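Probable dehydrogenase (PDB 3MOI) probably catalyses an NAD(P)-dependent oxidation or reduction as a member of the GFO/IDH/MocA oxidoreductase family, with a Rossmann nucleotide-binding domain. Local coordinates at the interface of chains A and B. Numbering follows the deposited sequence. Chains: chain A/B, Probable dehydrogenase.

Contact 1: the interface of chains A and B. Residues chain A 153, 231, 235-236; chain B 307, 310-311, 322.
The phenyl ring of A:Phe236 presents its edge to one face of the B:Tyr322 phenol, the two planes turned 76° from each other. CD1 of A:Phe236 leads this edge-to-face contact and lies 3.6 Å from CZ of B:Tyr322, displaced from the ring centre toward the hydroxyl-bearing rim. The two side chains run side by side in the same direction, so CE1 of the phenyl group follows along beside the phenol OH. In-plane at other edges are CG of A:Tyr153, against the phenyl ring, and the backbone O of B:Asp311, against the phenol. One face of the A:His235 imidazole is covered by backbone: CA of B:Ala310 sits 3.7 Å from the ring centroid in a CH-pi contact, offset toward the ND1 and CE1 side. The carbonyl O of B:Tyr322 lies 3.3 Å from CG of A:His235.

B:Asp311 reaches from strand 310-314 into the loop carrying A:His235 and A:Phe236. Its CG stands anti to its own carbonyl carbon (chi1 -64°), which carries the carboxylate toward chain A. There OD2 of B:Asp311 accepts a hydrogen bond of 2.8 Å from the backbone N of A:Phe236. The N-H arrives on the anti side of the oxygen, 33° out of the carboxylate plane. A water 2.7 Å from OD2 of B:Asp311 links it to the hydroxyl of A:Ser231, on strand 225-231. An amide and a water thus hold one carboxylate oxygen, which should restrict rotation of the group. The aromatic ring of A:Tyr153 stands nearly perpendicular to the carboxylate, with CD2 near OD2. This patch, part polar and part aromatic, packs loop 235-236 on strands 310-314 and 318-323 across the two-fold interface, and probably helps orient the subunits if the pair is the biological dimer. OD1 of B:Asp311 makes no contact with the imidazole, ending 4.1 Å from ND1 of A:His235.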
loop_
_atom_site.group_PDB
_atom_site.type_symbol
_atom_site.label_atom_id
_atom_site.label_comp_id
_atom_site.label_asym_id
_atom_site.label_seq_id
_atom_site.Cartn_x
_atom_site.Cartn_y
_atom_site.Cartn_z
ATOM N N TYR A 153 -0.047 6.574 -7.263
ATOM C CA TYR A 153 1.077 7.475 -7.526
ATOM C C TYR A 153 0.836 8.071 -8.914
ATOM O O TYR A 153 0.531 7.335 -9.884
ATOM C CB TYR A 153 2.436 6.693 -7.509
ATOM C CG TYR A 153 2.730 6.053 -6.165
ATOM C CD1 TYR A 153 1.967 5.019 -5.679
ATOM C CD2 TYR A 153 3.757 6.516 -5.366
ATOM C CE1 TYR A 153 2.227 4.457 -4.435
ATOM C CE2 TYR A 153 4.021 5.963 -4.125
ATOM C CZ TYR A 153 3.248 4.961 -3.656
ATOM O OH TYR A 153 3.549 4.419 -2.427
ATOM N N SER A 231 0.556 9.882 -3.876
ATOM C CA SER A 231 1.692 10.774 -4.202
ATOM C C SER A 231 1.557 11.289 -5.641
ATOM O O SER A 231 1.183 10.527 -6.558
ATOM C CB SER A 231 2.994 10.015 -4.063
ATOM O OG SER A 231 4.108 10.826 -4.333
ATOM N N HIS A 235 6.601 10.934 -10.150
ATOM C CA HIS A 235 7.728 10.023 -10.053
ATOM C C HIS A 235 7.170 8.654 -10.364
ATOM O O HIS A 235 6.880 8.381 -11.505
ATOM C CB HIS A 235 8.350 10.112 -8.691
ATOM C CG HIS A 235 9.086 11.386 -8.456
ATOM N ND1 HIS A 235 9.257 11.922 -7.194
ATOM C CD2 HIS A 235 9.697 12.235 -9.319
ATOM C CE1 HIS A 235 9.958 13.042 -7.291
ATOM N NE2 HIS A 235 10.236 13.256 -8.568
ATOM N N PHE A 236 6.983 7.764 -9.386
ATOM C CA PHE A 236 6.424 6.447 -9.731
ATOM C C PHE A 236 5.061 6.699 -10.368
ATOM O O PHE A 236 4.413 7.719 -10.083
ATOM C CB PHE A 236 6.309 5.520 -8.527
ATOM C CG PHE A 236 5.752 4.163 -8.875
ATOM C CD1 PHE A 236 6.376 3.368 -9.801
ATOM C CD2 PHE A 236 4.600 3.709 -8.319
ATOM C CE1 PHE A 236 5.867 2.135 -10.132
ATOM C CE2 PHE A 236 4.087 2.480 -8.668
ATOM C CZ PHE A 236 4.735 1.694 -9.573
ATOM N N CYS B 307 10.788 9.807 -1.848
ATOM C CA CYS B 307 11.632 10.895 -1.413
ATOM C C CYS B 307 11.313 12.192 -2.133
ATOM O O CYS B 307 10.535 12.203 -3.045
ATOM C CB CYS B 307 13.078 10.527 -1.605
ATOM S SG CYS B 307 13.455 8.838 -1.147
ATOM N N ALA B 310 12.525 11.749 -5.848
ATOM C CA ALA B 310 12.320 10.480 -6.518
ATOM C C ALA B 310 11.446 9.532 -5.715
ATOM O O ALA B 310 11.362 9.682 -4.503
ATOM C CB ALA B 310 13.682 9.807 -6.757
ATOM N N ASP B 311 10.801 8.582 -6.399
ATOM C CA ASP B 311 10.314 7.380 -5.767
ATOM C C ASP B 311 11.304 6.284 -6.091
ATOM O O ASP B 311 11.851 6.260 -7.193
ATOM C CB ASP B 311 8.911 6.981 -6.241
ATOM C CG ASP B 311 7.842 8.028 -5.860
ATOM O OD1 ASP B 311 8.048 8.799 -4.884
ATOM O OD2 ASP B 311 6.824 8.126 -6.585
ATOM N N TYR B 322 12.629 6.441 -9.942
ATOM C CA TYR B 322 11.708 7.271 -10.735
ATOM C C TYR B 322 11.953 8.714 -10.424
ATOM O O TYR B 322 11.433 9.229 -9.455
ATOM C CB TYR B 322 10.268 6.906 -10.431
ATOM C CG TYR B 322 9.956 5.499 -10.844
ATOM C CD1 TYR B 322 9.433 5.194 -12.118
ATOM C CD2 TYR B 322 10.231 4.448 -9.995
ATOM C CE1 TYR B 322 9.161 3.843 -12.481
ATOM C CE2 TYR B 322 9.954 3.137 -10.346
ATOM C CZ TYR B 322 9.434 2.833 -11.561
ATOM O OH TYR B 322 9.192 1.508 -11.807
HETATM O O HOH W 1 5.319 10.360 -6.586
#

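Contact 2: the interface of chains A and B. Residues chain A 200, 213-215, 229-230; chain B 147, 227.
B:Met147 reaches chain A because its CG occupies the crowded position between backbone N and carbonyl carbon (chi1 76°), while chi2 and chi3 (177° and 175°) keep the rest of the chain extended. A:Met200 is folded instead, bent at chi2 and chi3, and this turns its methyl CE toward the base of the incoming side chain, 3.8 Å from CB of B:Met147.

Further out, the thioether sulfur passes over strand 213-220. SD of B:Met147 lies 3.6 Å from the methyl CB of A:Ala215, and the carboxamide ND2 of A:Asn213, coming from the opposite direction, makes a weak N-H to sulfur hydrogen bond to it. The terminal methyl CE of B:Met147 fits among CB of A:Asn213, CG1 of A:Val229 and the backbone O of A:Tyr230, 3.6 Å away. The methyl thus has apolar neighbours, together with the carbonyl oxygen of A:Tyr230 and the carboxamide of A:Asn213.

Beside the methionine, the valines A:Val229 and B:Val227 run antiparallel alongside one another and touch through their CG2 methyls at 4.0 Å. CG2 of B:Val227 also approaches CB of A:Ala215. The patch packs strands of chain A against strands 145-153 and 225-231 of chain B, and this largely hydrophobic contact, repeated with the chains exchanged, probably helps hold the two subunits together as a dimer.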
loop_
_atom_site.group_PDB
_atom_site.type_symbol
_atom_site.label_atom_id
_atom_site.label_comp_id
_atom_site.label_asym_id
_atom_site.label_seq_id
_atom_site.Cartn_x
_atom_site.Cartn_y
_atom_site.Cartn_z
ATOM N N MET A 200 -0.193 11.350 7.626
ATOM C CA MET A 200 1.013 12.180 7.518
ATOM C C MET A 200 0.883 12.747 6.137
ATOM O O MET A 200 0.548 11.994 5.242
ATOM C CB MET A 200 2.243 11.281 7.486
ATOM C CG MET A 200 3.634 12.013 7.279
ATOM S SD MET A 200 4.694 11.125 6.128
ATOM C CE MET A 200 3.742 11.397 4.643
ATOM N N ASN A 213 1.780 14.563 -1.216
ATOM C CA ASN A 213 1.631 13.144 -0.813
ATOM C C ASN A 213 1.032 12.911 0.542
ATOM O O ASN A 213 1.158 13.704 1.471
ATOM C CB ASN A 213 2.962 12.418 -0.866
ATOM C CG ASN A 213 4.006 12.989 0.134
ATOM O OD1 ASN A 213 4.330 14.148 0.096
ATOM N ND2 ASN A 213 4.521 12.162 0.983
ATOM N N CYS A 214 0.485 11.731 0.719
ATOM C CA CYS A 214 -0.130 11.431 1.973
ATOM C C CYS A 214 -0.097 9.987 2.231
ATOM O O CYS A 214 -0.404 9.233 1.345
ATOM C CB CYS A 214 -1.577 11.808 1.906
ATOM S SG CYS A 214 -2.574 11.226 3.306
ATOM N N ALA A 215 0.185 9.616 3.477
ATOM C CA ALA A 215 0.028 8.252 3.919
ATOM C C ALA A 215 -0.958 8.245 5.077
ATOM O O ALA A 215 -0.779 9.025 6.031
ATOM C CB ALA A 215 1.438 7.585 4.321
ATOM N N VAL A 229 -2.779 5.656 0.475
ATOM C CA VAL A 229 -1.525 6.285 0.149
ATOM C C VAL A 229 -1.654 6.989 -1.191
ATOM O O VAL A 229 -2.193 6.438 -2.148
ATOM C CB VAL A 229 -0.367 5.244 0.026
ATOM C CG1 VAL A 229 0.879 5.900 -0.626
ATOM C CG2 VAL A 229 -0.004 4.636 1.368
ATOM N N TYR A 230 -1.125 8.199 -1.286
ATOM C CA TYR A 230 -1.244 9.032 -2.522
ATOM C C TYR A 230 0.016 9.837 -2.664
ATOM O O TYR A 230 0.477 10.438 -1.678
ATOM C CB TYR A 230 -2.419 10.028 -2.448
ATOM C CG TYR A 230 -2.622 10.669 -3.767
ATOM C CD1 TYR A 230 -3.594 10.227 -4.622
ATOM C CD2 TYR A 230 -1.754 11.682 -4.223
ATOM C CE1 TYR A 230 -3.750 10.802 -5.847
ATOM C CE2 TYR A 230 -1.896 12.218 -5.415
ATOM C CZ TYR A 230 -2.906 11.766 -6.251
ATOM O OH TYR A 230 -3.066 12.318 -7.502
ATOM N N MET B 147 7.928 9.174 3.103
ATOM C CA MET B 147 7.042 8.095 3.443
ATOM C C MET B 147 7.484 6.846 2.726
ATOM O O MET B 147 8.081 6.948 1.716
ATOM C CB MET B 147 5.572 8.439 3.139
ATOM C CG MET B 147 5.073 8.413 1.642
ATOM S SD MET B 147 3.295 8.755 1.445
ATOM C CE MET B 147 3.353 8.763 -0.332
ATOM N N VAL B 227 3.961 2.784 5.736
ATOM C CA VAL B 227 2.810 1.910 5.774
ATOM C C VAL B 227 3.311 0.510 5.493
ATOM O O VAL B 227 4.098 0.320 4.580
ATOM C CB VAL B 227 1.777 2.337 4.662
ATOM C CG1 VAL B 227 0.841 1.177 4.246
ATOM C CG2 VAL B 227 0.987 3.535 5.103
#

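The centres of the C-alpha atoms in contact 1 and contact 2 lie about 12 Å apart, within the same two-fold symmetric interface. Strand 225-231 of chain A serves both: its end contributes A:Ser231 to contact 1, and the preceding A:Val229 and A:Tyr230 to contact 2. Strand 145-153 also recurs, through A:Tyr153 in contact 1 and, from the other copy, B:Met147 in contact 2. Polar and aromatic contacts thus lie at the end of the shared strands and the loop after them, next to methionine and aliphatic packing further along. Together with their twins they probably fix how the two subunits meet, if the deposited pair is the biological dimer.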